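Local coordinates for protein CofB (Escherichia coli, PDB 5AX6) that serves as the minor pilin of the CFA/III type IVb pilus of human enterotoxigenic strains, forming a homotrimer that probably takes part in pilus assembly, at residues I9-L14 with I115-L121; R84-R89 with P109-P113; I350-F354 with F423-N429; D361-P367 with Y470-N474; I408-D414 with G434-L439. All coordinates share one frame. Numbering follows the deposited sequence.

In the fold
The five contacts fall into two groups at opposite ends of an elongated chain. Interactions 1 and 2, with centres 16 Å apart, lie in the N-terminal pilin domain, in the long connection between helix 4-25 and strand 121-130; interaction 2 falls within the span bracketed by interaction 1. Interactions 3, 4 and 5, with centres 14 to 21 Å apart, belong to the C-terminal domain, 82 to 97 Å from the first pair. Interactions 3 and 5 reach one sheet (strands 341-353 and 398-409), interactions 4 and 5 another (468-473 and 438-448). Along the chain 5 lies within 4, while 3 alternates with both. Contacts with other subunits place this distal group at the trimer interface.

Interaction 1: I9-L14 with I115-L121; sequences IVSNAL and ILSNSDL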
# COMPACT_ATOMS: atom_id res chain seq x y z
N ILE A 9 26.37 -27.37 9.68
CA ILE A 9 25.09 -27.82 10.22
C ILE A 9 25.06 -27.63 11.74
O ILE A 9 24.06 -27.19 12.29
CB ILE A 9 24.81 -29.29 9.85
CG1 ILE A 9 24.46 -29.39 8.37
CG2 ILE A 9 23.67 -29.85 10.70
CD1 ILE A 9 24.38 -30.81 7.85
N VAL A 10 26.16 -27.98 12.40
CA VAL A 10 26.32 -27.72 13.83
C VAL A 10 26.18 -26.22 14.11
O VAL A 10 25.44 -25.81 15.01
CB VAL A 10 27.67 -28.22 14.35
CG1 VAL A 10 27.91 -27.74 15.78
CG2 VAL A 10 27.75 -29.74 14.25
N SER A 11 26.90 -25.41 13.33
CA SER A 11 26.88 -23.96 13.52
C SER A 11 25.49 -23.37 13.31
O SER A 11 25.09 -22.47 14.04
CB SER A 11 27.89 -23.29 12.57
OG SER A 11 29.21 -23.68 12.92
N ASN A 12 24.76 -23.85 12.31
CA ASN A 12 23.40 -23.37 12.11
C ASN A 12 22.51 -23.66 13.32
O ASN A 12 21.67 -22.83 13.70
CB ASN A 12 22.76 -23.99 10.86
CG ASN A 12 23.34 -23.44 9.58
OD1 ASN A 12 23.97 -22.38 9.56
ND2 ASN A 12 23.11 -24.15 8.48
N ALA A 13 22.67 -24.83 13.92
CA ALA A 13 21.87 -25.20 15.08
C ALA A 13 22.27 -24.38 16.31
O ALA A 13 21.42 -23.93 17.08
CB ALA A 13 22.00 -26.69 15.36
N LEU A 14 23.58 -24.21 16.49
CA LEU A 14 24.09 -23.38 17.58
C LEU A 14 23.55 -21.94 17.48
O LEU A 14 23.07 -21.38 18.47
CB LEU A 14 25.61 -23.38 17.58
CG LEU A 14 26.26 -24.66 18.11
CD1 LEU A 14 27.75 -24.70 17.79
CD2 LEU A 14 26.02 -24.80 19.63
N ILE A 115 21.44 -32.70 16.37
CA ILE A 115 22.85 -32.64 16.01
C ILE A 115 23.71 -32.21 17.21
O ILE A 115 24.87 -32.59 17.32
CB ILE A 115 23.07 -31.69 14.80
CG1 ILE A 115 24.45 -31.90 14.18
CG2 ILE A 115 22.84 -30.24 15.19
CD1 ILE A 115 24.53 -33.09 13.25
N LEU A 116 23.12 -31.44 18.12
CA LEU A 116 23.87 -30.90 19.25
C LEU A 116 23.98 -31.86 20.43
O LEU A 116 24.60 -31.54 21.45
CB LEU A 116 23.24 -29.58 19.70
CG LEU A 116 23.17 -28.48 18.64
CD1 LEU A 116 22.50 -27.22 19.19
CD2 LEU A 116 24.56 -28.15 18.11
N SER A 117 23.40 -33.05 20.31
CA SER A 117 23.44 -34.01 21.41
C SER A 117 24.86 -34.55 21.61
O SER A 117 25.28 -34.81 22.74
CB SER A 117 22.46 -35.17 21.18
OG SER A 117 22.83 -35.92 20.04
N ASN A 118 25.60 -34.73 20.52
CA ASN A 118 27.00 -35.17 20.66
C ASN A 118 27.95 -34.54 19.65
O ASN A 118 28.91 -35.18 19.22
CB ASN A 118 27.09 -36.70 20.57
CG ASN A 118 26.29 -37.26 19.42
OD1 ASN A 118 25.96 -36.56 18.46
ND2 ASN A 118 25.97 -38.55 19.50
N SER A 119 27.70 -33.29 19.29
CA SER A 119 28.58 -32.57 18.37
C SER A 119 29.86 -32.16 19.09
O SER A 119 29.91 -32.10 20.32
CB SER A 119 27.88 -31.35 17.79
OG SER A 119 27.31 -30.56 18.82
N ASP A 120 30.89 -31.87 18.31
CA ASP A 120 32.18 -31.48 18.86
C ASP A 120 32.10 -30.14 19.59
O ASP A 120 32.94 -29.83 20.45
CB ASP A 120 33.23 -31.41 17.75
CG ASP A 120 33.67 -32.78 17.27
OD1 ASP A 120 33.42 -33.77 17.99
OD2 ASP A 120 34.28 -32.87 16.18
N LEU A 121 31.10 -29.35 19.24
CA LEU A 121 30.92 -28.02 19.82
C LEU A 121 29.50 -27.90 20.37
O LEU A 121 28.53 -28.16 19.65
CB LEU A 121 31.19 -26.95 18.76
CG LEU A 121 31.50 -25.51 19.20
CD1 LEU A 121 32.74 -25.45 20.08
CD2 LEU A 121 31.67 -24.62 17.98
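In the pilin fold a long N-terminal helix packs against the rest of the domain, and here one turn of helix 4-25 receives the loop that leads into strand 121-130. The contact is almost wholly apolar, and no hydrogen bond crosses it. Ile-9, Val-10, Ala-13 and Leu-14, spaced so that they share one face of the helix, meet Ile-115, Leu-116 and Leu-121. Because Ala-13 carries only a methyl, the loop can come close: CB lies 3.7 Å from Ile-115 CG2 and 3.9 Å from Leu-116 CD1. The branched Val-10 spreads wider: Val-10 CG2 lies 3.9 Å from Ile-115 CG1, and Val-10 CG1 4.1 Å from Leu-116 CD2. Leu-14 CG is 3.9 Å from Leu-116 CD2. Leu-14 CD1 is 3.9 Å from Leu-121 CD2. Around the helix, Ser-11 faces helix 161-171, bonding Ser-165. The polar element is local to the loop. Ser-119 turns its CB to Val-10 CG2 (3.9 Å), and its OG donates a 2.8 Å hydrogen bond to Leu-121 O.

Interaction 2: R84-R89 with P109-P113; sequences RIFFTR and PCEEP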
# COMPACT_ATOMS: atom_id res chain seq x y z
N ARG A 84 16.68 -26.04 30.24
CA ARG A 84 15.91 -25.82 29.02
C ARG A 84 14.42 -25.65 29.28
O ARG A 84 13.74 -24.92 28.55
CB ARG A 84 16.14 -26.95 28.01
CG ARG A 84 15.71 -26.54 26.60
CD ARG A 84 15.90 -27.65 25.54
NE ARG A 84 15.63 -27.13 24.20
CZ ARG A 84 16.53 -26.55 23.42
NH1 ARG A 84 17.79 -26.43 23.85
NH2 ARG A 84 16.19 -26.09 22.23
N ILE A 85 13.90 -26.30 30.32
CA ILE A 85 12.46 -26.22 30.56
C ILE A 85 11.98 -24.81 30.88
O ILE A 85 10.84 -24.47 30.59
CB ILE A 85 12.02 -27.17 31.71
CG1 ILE A 85 12.43 -26.61 33.07
CG2 ILE A 85 12.59 -28.58 31.49
CD1 ILE A 85 11.80 -27.36 34.23
N PHE A 86 12.86 -23.97 31.42
CA PHE A 86 12.44 -22.61 31.76
C PHE A 86 12.43 -21.65 30.56
O PHE A 86 11.89 -20.55 30.65
CB PHE A 86 13.35 -22.08 32.87
CG PHE A 86 13.32 -22.94 34.10
CD1 PHE A 86 12.28 -22.83 35.00
CD2 PHE A 86 14.30 -23.91 34.31
CE1 PHE A 86 12.22 -23.65 36.12
CE2 PHE A 86 14.24 -24.73 35.44
CZ PHE A 86 13.20 -24.60 36.33
N PHE A 87 13.03 -22.08 29.46
CA PHE A 87 13.06 -21.26 28.25
C PHE A 87 12.26 -21.88 27.12
O PHE A 87 12.37 -21.46 25.96
CB PHE A 87 14.50 -21.04 27.82
CG PHE A 87 15.30 -20.28 28.82
CD1 PHE A 87 15.24 -18.89 28.86
CD2 PHE A 87 16.06 -20.95 29.77
CE1 PHE A 87 15.95 -18.18 29.81
CE2 PHE A 87 16.77 -20.25 30.73
CZ PHE A 87 16.72 -18.85 30.75
N THR A 88 11.46 -22.88 27.45
CA THR A 88 10.58 -23.50 26.46
C THR A 88 9.16 -23.59 27.01
O THR A 88 8.94 -23.44 28.20
CB THR A 88 11.08 -24.90 26.05
OG1 THR A 88 11.32 -25.69 27.22
CG2 THR A 88 12.38 -24.77 25.25
N ARG A 89 8.18 -23.80 26.13
CA ARG A 89 6.79 -23.79 26.56
C ARG A 89 6.48 -24.83 27.63
O ARG A 89 6.97 -25.96 27.56
CB ARG A 89 5.85 -24.01 25.38
CG ARG A 89 5.87 -22.89 24.34
CD ARG A 89 4.88 -23.19 23.20
NE ARG A 89 5.19 -24.46 22.53
CZ ARG A 89 4.48 -25.58 22.66
NH1 ARG A 89 3.41 -25.61 23.44
NH2 ARG A 89 4.85 -26.68 22.00
N PRO A 109 13.34 -24.57 20.17
CA PRO A 109 12.52 -25.79 20.10
C PRO A 109 12.39 -26.50 21.44
O PRO A 109 13.31 -26.45 22.26
CB PRO A 109 13.27 -26.67 19.08
CG PRO A 109 14.60 -26.02 18.87
CD PRO A 109 14.42 -24.56 19.17
N CYS A 110 11.25 -27.15 21.67
CA CYS A 110 11.07 -27.97 22.86
C CYS A 110 12.22 -28.94 23.03
O CYS A 110 12.80 -29.08 24.11
CB CYS A 110 9.75 -28.74 22.77
SG CYS A 110 8.32 -27.65 22.79
N GLU A 111 12.54 -29.62 21.94
CA GLU A 111 13.61 -30.60 21.95
C GLU A 111 14.88 -29.94 21.44
O GLU A 111 14.86 -29.31 20.39
CB GLU A 111 13.21 -31.80 21.08
CG GLU A 111 14.23 -32.90 21.01
CD GLU A 111 13.70 -34.09 20.21
OE1 GLU A 111 12.49 -34.09 19.87
OE2 GLU A 111 14.50 -35.00 19.92
N GLU A 112 15.98 -30.06 22.18
CA GLU A 112 17.24 -29.56 21.68
C GLU A 112 17.54 -30.20 20.34
O GLU A 112 17.34 -31.41 20.19
CB GLU A 112 18.38 -29.83 22.66
CG GLU A 112 19.74 -29.27 22.19
CD GLU A 112 20.88 -29.66 23.11
OE1 GLU A 112 21.32 -28.80 23.91
OE2 GLU A 112 21.33 -30.82 23.03
N PRO A 113 17.99 -29.41 19.36
CA PRO A 113 18.41 -29.90 18.04
C PRO A 113 19.29 -31.15 18.16
O PRO A 113 20.29 -31.15 18.86
CB PRO A 113 19.18 -28.72 17.46
CG PRO A 113 18.45 -27.52 18.02
CD PRO A 113 18.02 -27.93 19.42
O HOH W 1 19.42 -27.86 25.77
O HOH W 2 12.27 -28.31 26.68
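This is a polar surface contact within the long loop of the pilin domain between strands 75-76 and 121-130, a region that probably corresponds to part of the αβ-loop of other pilins, and it draws together two pieces that contain no regular helix or strand. With few repeating backbone bonds available, an arginine does much of the work, its planar end able to give two N-H groups to one carbonyl. Extended Arg-84 (chi1 to chi3 all t) brings its guanidinium edge to Pro-109 O, which accepts from NE at 3.1 Å and from NH2 at 2.9 Å; a weak bond also runs from NE to Cys-110 O at 3.4 Å. Over one face of the guanidinium lies the backbone of Glu-112, with CA 3.5 Å from CZ. Arg-84 NH1 also forms a salt bridge with Glu-17 of helix 4-25, tying the loop to that helix, and a water joins NH1 to Glu-112 OE1. Cys-110 is disulfide-bonded to Cys-92, and Arg-89, which pairs with Glu-102 and Asp-106, passes close to its sulfur. Thr-88 OG1 donates to Arg-84 O (2.9 Å) and accepts from a second water, 2.8 Å away, that also donates to Cys-110 O at 2.7 Å.

Interaction 3: I350-F354 with F423-N429; sequences IYAAF and FSSLAGN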
# COMPACT_ATOMS: atom_id res chain seq x y z
N ILE A 350 -19.26 4.85 -30.61
CA ILE A 350 -19.48 6.09 -31.34
C ILE A 350 -20.68 5.92 -32.26
O ILE A 350 -20.76 4.93 -32.97
CB ILE A 350 -18.24 6.46 -32.18
CG1 ILE A 350 -17.04 6.73 -31.28
CG2 ILE A 350 -18.53 7.65 -33.07
CD1 ILE A 350 -15.67 6.64 -32.01
N TYR A 351 -21.62 6.86 -32.23
CA TYR A 351 -22.72 6.85 -33.19
C TYR A 351 -22.35 7.70 -34.40
O TYR A 351 -21.91 8.84 -34.25
CB TYR A 351 -24.03 7.36 -32.56
CG TYR A 351 -25.17 7.46 -33.56
CD1 TYR A 351 -26.05 6.40 -33.75
CD2 TYR A 351 -25.36 8.60 -34.33
CE1 TYR A 351 -27.08 6.48 -34.68
CE2 TYR A 351 -26.38 8.69 -35.26
CZ TYR A 351 -27.24 7.63 -35.42
OH TYR A 351 -28.26 7.69 -36.33
N ALA A 352 -22.54 7.17 -35.61
CA ALA A 352 -22.25 7.97 -36.80
C ALA A 352 -23.05 7.50 -37.98
O ALA A 352 -23.32 6.30 -38.13
CB ALA A 352 -20.76 7.93 -37.13
N ALA A 353 -23.48 8.44 -38.81
CA ALA A 353 -24.08 8.12 -40.08
C ALA A 353 -23.03 8.35 -41.17
O ALA A 353 -22.08 9.12 -40.99
CB ALA A 353 -25.32 8.96 -40.32
N PHE A 354 -23.17 7.65 -42.29
CA PHE A 354 -22.40 7.99 -43.48
C PHE A 354 -22.94 9.33 -43.99
O PHE A 354 -23.99 9.80 -43.52
CB PHE A 354 -22.48 6.87 -44.51
CG PHE A 354 -21.96 5.55 -44.00
CD1 PHE A 354 -20.60 5.26 -44.06
CD2 PHE A 354 -22.82 4.61 -43.45
CE1 PHE A 354 -20.11 4.05 -43.58
CE2 PHE A 354 -22.34 3.40 -42.97
CZ PHE A 354 -20.98 3.12 -43.04
N PHE A 423 -29.90 10.24 -40.95
CA PHE A 423 -29.71 9.68 -39.62
C PHE A 423 -28.46 10.25 -38.94
O PHE A 423 -27.90 9.65 -38.02
CB PHE A 423 -29.64 8.14 -39.69
CG PHE A 423 -30.90 7.50 -40.20
CD1 PHE A 423 -32.15 8.06 -39.92
CD2 PHE A 423 -30.86 6.33 -40.95
CE1 PHE A 423 -33.31 7.48 -40.39
CE2 PHE A 423 -32.03 5.72 -41.42
CZ PHE A 423 -33.26 6.30 -41.15
N SER A 424 -28.05 11.44 -39.37
CA SER A 424 -26.82 12.01 -38.84
C SER A 424 -26.93 12.34 -37.34
O SER A 424 -25.91 12.38 -36.64
CB SER A 424 -26.43 13.26 -39.64
OG SER A 424 -27.38 14.29 -39.47
N SER A 425 -28.15 12.56 -36.85
CA SER A 425 -28.37 12.85 -35.43
C SER A 425 -29.36 11.87 -34.82
O SER A 425 -30.53 11.86 -35.18
CB SER A 425 -28.87 14.27 -35.22
OG SER A 425 -27.94 15.20 -35.75
N LEU A 426 -28.87 11.05 -33.90
CA LEU A 426 -29.67 9.99 -33.31
C LEU A 426 -30.98 10.50 -32.69
O LEU A 426 -32.00 9.81 -32.71
CB LEU A 426 -28.84 9.25 -32.25
CG LEU A 426 -29.51 8.14 -31.44
CD1 LEU A 426 -30.05 7.04 -32.36
CD2 LEU A 426 -28.51 7.60 -30.41
N ALA A 427 -30.96 11.71 -32.13
CA ALA A 427 -32.15 12.25 -31.47
C ALA A 427 -33.22 12.70 -32.47
O ALA A 427 -34.37 12.94 -32.08
CB ALA A 427 -31.76 13.41 -30.55
N GLY A 428 -32.86 12.79 -33.74
CA GLY A 428 -33.83 13.21 -34.75
C GLY A 428 -34.02 12.27 -35.93
O GLY A 428 -34.45 12.71 -37.00
N ASN A 429 -33.74 10.97 -35.73
CA ASN A 429 -33.80 10.02 -36.84
C ASN A 429 -35.19 9.87 -37.48
O ASN A 429 -35.31 9.57 -38.66
CB ASN A 429 -33.30 8.63 -36.39
CG ASN A 429 -31.76 8.55 -36.36
OD1 ASN A 429 -31.07 9.44 -36.84
ND2 ASN A 429 -31.23 7.45 -35.80
O HOH W 3 -23.24 11.24 -37.84
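Strand 341-353 meets the loop 423-429 through every second residue near its end, as expected of an extended backbone. With chi1 at t, the Tyr-351 ring reaches across to the loop, and OH donates a short 2.6 Å hydrogen bond to Phe-423 O; a tyrosine suits this place because it spans the gap as a flat apolar body yet ends in a polar group. Leu-426 lies over one face of that ring, with CB 3.9 Å from the centroid in a CH-pi contact and CD1 3.8 Å from Tyr-351 CE1. Ala-352 then points away from the loop. Ala-353 points toward it again, and its small size allows the chains to close to 4.9 Å between the CA atoms of Ala-353 and Ser-424. Its CB lies 3.5 Å from Phe-423 O and 3.7 Å from Ser-424 CA, while a water links Ala-353 N (3.0 Å) to Ser-424 O (3.1 Å). Beyond the contact, Tyr-351 OH also bonds Ser-479 of strand 478-487, a neighbour of strand 341-353 in its antiparallel sheet; Phe-423 packs on strand 398-409, outermost of that sheet within this chain, and Ala-427 O accepts a hydrogen bond from Asn-447 of the second subunit.

Interaction 4: D361-P367 with Y470-N474; sequences DLVITNP and YVYLN
Ile-364 and Val-471 (chi1 t) form the apolar centre, packed through CD1 and CG1 at 3.8 Å. Ile-364 (chi1 m, chi2 t) also lays CG1 3.8 Å from CB of Leu-473 (chi1 t, chi2 p), and Pro-367 folds back to set its CB 3.7 Å from Val-471 CG2. Val-363 serves the side of Tyr-470 and Tyr-472 instead: CG1 lies 4.2 Å from Tyr-470 CD1 and CG2 4.1 Å from Tyr-472 CE1, both at ring edges. Beta-branched residues suit the extended backbone on both sides; residues 470-473 all have extended phi/psi. Helix 359-362 ends at Leu-362, and Val-363 (phi/psi -87/124) is the first residue to leave helical angles. It thereby forms a single antiparallel beta bridge with Tyr-472 of strand 468-473, CA to CA 4.8 Å, adding a short chain segment beside the strand, whose other neighbour is strand 452-463. Val-363 and Tyr-472 are a non-hydrogen-bonded pair, flanked by Leu-473 N to Leu-362 O at 2.8 Å and Ile-364 N to Val-471 O at 3.0 Å. Tyr-472 CA also approaches Leu-362 O at 3.2 Å as a CA-H...O contact. The other half of the Ile-364/Val-471 pair is opened by a water, which donates to Ile-364 O (2.8 Å) and accepts from Val-471 N (3.0 Å). Tyr-472 (chi1 m) carries its hydroxyl beyond both segments to hydrogen-bond Asp-411 O.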
# COMPACT_ATOMS: atom_id res chain seq x y z
N ASP A 361 -23.48 11.95 -55.50
CA ASP A 361 -22.57 11.28 -54.58
C ASP A 361 -23.10 9.89 -54.21
O ASP A 361 -22.34 8.93 -54.14
CB ASP A 361 -22.35 12.11 -53.32
CG ASP A 361 -21.56 13.38 -53.59
OD1 ASP A 361 -20.67 13.35 -54.47
OD2 ASP A 361 -21.83 14.41 -52.93
N LEU A 362 -24.41 9.82 -53.98
CA LEU A 362 -25.06 8.62 -53.46
C LEU A 362 -25.13 7.46 -54.45
O LEU A 362 -24.90 6.31 -54.08
CB LEU A 362 -26.49 8.95 -53.01
CG LEU A 362 -26.77 9.46 -51.59
CD1 LEU A 362 -28.23 9.88 -51.47
CD2 LEU A 362 -26.44 8.38 -50.57
N VAL A 363 -25.50 7.75 -55.69
CA VAL A 363 -25.81 6.66 -56.61
C VAL A 363 -24.57 6.16 -57.31
O VAL A 363 -23.84 6.93 -57.94
CB VAL A 363 -26.86 7.07 -57.66
CG1 VAL A 363 -27.06 5.94 -58.67
CG2 VAL A 363 -28.17 7.44 -57.00
N ILE A 364 -24.31 4.86 -57.19
CA ILE A 364 -23.27 4.21 -57.96
C ILE A 364 -23.86 3.82 -59.31
O ILE A 364 -24.62 2.86 -59.39
CB ILE A 364 -22.72 2.97 -57.24
CG1 ILE A 364 -22.12 3.37 -55.89
CG2 ILE A 364 -21.66 2.28 -58.09
CD1 ILE A 364 -21.69 2.17 -55.06
N THR A 365 -23.52 4.56 -60.36
CA THR A 365 -24.26 4.43 -61.62
C THR A 365 -23.99 3.13 -62.40
O THR A 365 -24.86 2.66 -63.13
CB THR A 365 -23.98 5.62 -62.56
OG1 THR A 365 -22.58 5.89 -62.60
CG2 THR A 365 -24.71 6.86 -62.05
N ASN A 366 -22.80 2.55 -62.25
CA ASN A 366 -22.51 1.27 -62.88
C ASN A 366 -21.93 0.30 -61.86
O ASN A 366 -20.75 -0.04 -61.91
CB ASN A 366 -21.55 1.43 -64.07
CG ASN A 366 -22.23 2.05 -65.29
OD1 ASN A 366 -22.90 1.36 -66.06
ND2 ASN A 366 -22.05 3.36 -65.48
N PRO A 367 -22.79 -0.13 -60.93
CA PRO A 367 -22.36 -0.88 -59.74
C PRO A 367 -21.68 -2.20 -60.10
O PRO A 367 -20.85 -2.69 -59.33
CB PRO A 367 -23.67 -1.10 -58.97
CG PRO A 367 -24.76 -0.95 -60.00
CD PRO A 367 -24.25 0.06 -60.97
N TYR A 470 -31.33 0.44 -57.46
CA TYR A 470 -30.27 1.36 -57.09
C TYR A 470 -29.24 0.71 -56.18
O TYR A 470 -29.57 -0.16 -55.39
CB TYR A 470 -30.84 2.59 -56.38
CG TYR A 470 -31.60 3.53 -57.29
CD1 TYR A 470 -30.93 4.43 -58.11
CD2 TYR A 470 -32.99 3.52 -57.32
CE1 TYR A 470 -31.62 5.29 -58.94
CE2 TYR A 470 -33.69 4.38 -58.15
CZ TYR A 470 -33.00 5.26 -58.95
OH TYR A 470 -33.69 6.12 -59.77
N VAL A 471 -27.99 1.14 -56.32
CA VAL A 471 -26.97 0.84 -55.34
C VAL A 471 -26.45 2.16 -54.81
O VAL A 471 -26.02 3.01 -55.59
CB VAL A 471 -25.82 0.01 -55.92
CG1 VAL A 471 -24.71 -0.18 -54.88
CG2 VAL A 471 -26.33 -1.34 -56.42
N TYR A 472 -26.51 2.35 -53.49
CA TYR A 472 -26.09 3.60 -52.89
C TYR A 472 -24.73 3.43 -52.19
O TYR A 472 -24.45 2.37 -51.61
CB TYR A 472 -27.12 4.10 -51.86
CG TYR A 472 -28.51 4.39 -52.38
CD1 TYR A 472 -28.71 5.11 -53.56
CD2 TYR A 472 -29.63 3.96 -51.67
CE1 TYR A 472 -30.01 5.37 -54.02
CE2 TYR A 472 -30.91 4.22 -52.11
CZ TYR A 472 -31.10 4.93 -53.28
OH TYR A 472 -32.38 5.18 -53.70
N LEU A 473 -23.91 4.48 -52.25
CA LEU A 473 -22.62 4.53 -51.56
C LEU A 473 -22.65 5.43 -50.33
O LEU A 473 -23.04 6.59 -50.43
CB LEU A 473 -21.53 5.01 -52.52
CG LEU A 473 -20.15 5.23 -51.89
CD1 LEU A 473 -19.54 3.89 -51.49
CD2 LEU A 473 -19.22 5.99 -52.83
N ASN A 474 -22.23 4.91 -49.18
CA ASN A 474 -22.10 5.70 -47.96
C ASN A 474 -23.22 6.70 -47.70
O ASN A 474 -22.97 7.91 -47.60
CB ASN A 474 -20.77 6.46 -47.97
CG ASN A 474 -19.58 5.54 -48.13
OD1 ASN A 474 -19.60 4.39 -47.69
ND2 ASN A 474 -18.52 6.05 -48.76
O HOH W 4 -27.32 2.34 -59.00

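Interaction 5: I408-D414 with G434-L439; sequences IVADTKD and GQLGYL
Segments whose end-to-end directions differ by 125° interlock around small residues. Strand 398-409 ends at Val-409, and Ala-410 (phi/psi -83/68) centres an inverse gamma turn. The Ala-410 methyl fills a shallow hollow, 3.8 Å from both Tyr-438 C and Leu-439 N. Leu-436 (chi1 m, chi2 t) curls its CD2 to 3.9 Å from both Val-409 CB and Asp-411 CA, and Ile-408 CD1 meets Leu-439 CD2 at 3.9 Å. Glycines supply the other hollows: Gly-434, at phi 82°, leaves room for Asp-411 OD1, where a CB would clash, and Gly-437 passes Thr-412 CG2, 4.0 Å from its N. Asp-411 OD1 accepts from Gln-435 N at 3.3 Å, while OD2 accepts from Ala-421 N. Thr-412 (chi1 p) donates from OG1 to Gln-435 O at 2.5 Å and accepts from Gln-435 NE2 at 2.7 Å. Asp-411 and Leu-436 (CA to CA 4.7 Å) form a non-hydrogen-bonded antiparallel pair flanked by Gly-437 N to Ala-410 O (2.7 Å) and a weak Thr-412 N to Gln-435 O (3.0 Å). Ile-408 and Val-409 join an antiparallel ladder with the second subunit. This is a single antiparallel beta bridge closing a long interstrand loop beside a trimer interface.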
# COMPACT_ATOMS: atom_id res chain seq x y z
N ILE A 408 -31.60 2.22 -40.72
CA ILE A 408 -31.41 1.98 -42.14
C ILE A 408 -32.74 2.03 -42.85
O ILE A 408 -33.67 1.32 -42.48
CB ILE A 408 -30.71 0.61 -42.40
CG1 ILE A 408 -30.52 0.37 -43.91
CG2 ILE A 408 -31.50 -0.55 -41.78
CD1 ILE A 408 -29.80 -0.95 -44.23
N VAL A 409 -32.86 2.89 -43.86
CA VAL A 409 -34.08 2.91 -44.67
C VAL A 409 -33.75 2.98 -46.16
O VAL A 409 -32.71 3.53 -46.57
CB VAL A 409 -35.03 4.08 -44.30
CG1 VAL A 409 -35.58 3.90 -42.88
CG2 VAL A 409 -34.31 5.43 -44.44
N ALA A 410 -34.63 2.39 -46.96
CA ALA A 410 -34.49 2.36 -48.40
C ALA A 410 -35.02 3.66 -49.01
O ALA A 410 -36.05 3.66 -49.69
CB ALA A 410 -35.22 1.16 -48.97
N ASP A 411 -34.33 4.76 -48.75
CA ASP A 411 -34.78 6.05 -49.25
C ASP A 411 -34.69 6.11 -50.79
O ASP A 411 -33.86 5.43 -51.39
CB ASP A 411 -33.96 7.18 -48.62
CG ASP A 411 -34.68 8.53 -48.66
OD1 ASP A 411 -35.89 8.56 -48.95
OD2 ASP A 411 -34.02 9.56 -48.39
N THR A 412 -35.56 6.90 -51.40
CA THR A 412 -35.52 7.11 -52.85
C THR A 412 -35.72 8.60 -53.14
O THR A 412 -36.07 9.35 -52.24
CB THR A 412 -36.59 6.29 -53.57
OG1 THR A 412 -37.89 6.63 -53.05
CG2 THR A 412 -36.34 4.79 -53.38
N LYS A 413 -35.48 9.02 -54.38
CA LYS A 413 -35.62 10.43 -54.74
C LYS A 413 -37.05 10.91 -54.54
O LYS A 413 -38.01 10.19 -54.84
CB LYS A 413 -35.20 10.66 -56.19
CG LYS A 413 -33.73 10.45 -56.47
CD LYS A 413 -33.45 10.54 -57.97
CE LYS A 413 -31.96 10.55 -58.27
NZ LYS A 413 -31.64 11.43 -59.43
N ASP A 414 -37.21 12.13 -54.02
CA ASP A 414 -38.54 12.71 -53.91
C ASP A 414 -38.85 13.51 -55.18
O ASP A 414 -38.07 13.47 -56.14
CB ASP A 414 -38.66 13.59 -52.66
CG ASP A 414 -37.84 14.87 -52.74
OD1 ASP A 414 -37.06 15.06 -53.70
OD2 ASP A 414 -37.96 15.70 -51.82
N GLY A 434 -38.98 10.17 -45.28
CA GLY A 434 -38.45 9.73 -46.56
C GLY A 434 -39.50 9.08 -47.44
O GLY A 434 -40.62 8.80 -47.00
N GLN A 435 -39.14 8.84 -48.70
CA GLN A 435 -39.99 8.10 -49.63
C GLN A 435 -39.37 6.73 -49.84
O GLN A 435 -38.39 6.59 -50.56
CB GLN A 435 -40.12 8.84 -50.97
CG GLN A 435 -41.02 8.15 -51.99
CD GLN A 435 -40.81 8.68 -53.41
OE1 GLN A 435 -41.68 9.36 -53.96
NE2 GLN A 435 -39.66 8.36 -54.00
N LEU A 436 -39.94 5.70 -49.21
CA LEU A 436 -39.20 4.44 -49.08
C LEU A 436 -39.50 3.41 -50.17
O LEU A 436 -40.64 3.20 -50.56
CB LEU A 436 -39.47 3.83 -47.70
CG LEU A 436 -39.04 4.68 -46.49
CD1 LEU A 436 -38.92 3.83 -45.22
CD2 LEU A 436 -37.74 5.46 -46.74
N GLY A 437 -38.44 2.79 -50.67
CA GLY A 437 -38.57 1.66 -51.58
C GLY A 437 -38.41 0.36 -50.81
O GLY A 437 -38.70 0.32 -49.61
N TYR A 438 -37.96 -0.69 -51.49
CA TYR A 438 -37.72 -1.97 -50.82
C TYR A 438 -36.23 -2.12 -50.55
O TYR A 438 -35.41 -1.87 -51.42
CB TYR A 438 -38.20 -3.15 -51.66
CG TYR A 438 -39.60 -3.01 -52.21
CD1 TYR A 438 -40.54 -2.23 -51.56
CD2 TYR A 438 -39.97 -3.67 -53.37
CE1 TYR A 438 -41.83 -2.10 -52.07
CE2 TYR A 438 -41.25 -3.54 -53.89
CZ TYR A 438 -42.17 -2.75 -53.24
OH TYR A 438 -43.44 -2.63 -53.75
N LEU A 439 -35.90 -2.53 -49.34
CA LEU A 439 -34.50 -2.71 -48.97
C LEU A 439 -33.94 -4.04 -49.50
O LEU A 439 -34.58 -5.08 -49.35
CB LEU A 439 -34.39 -2.65 -47.45
CG LEU A 439 -33.04 -2.53 -46.77
CD1 LEU A 439 -32.34 -1.27 -47.26
CD2 LEU A 439 -33.28 -2.50 -45.26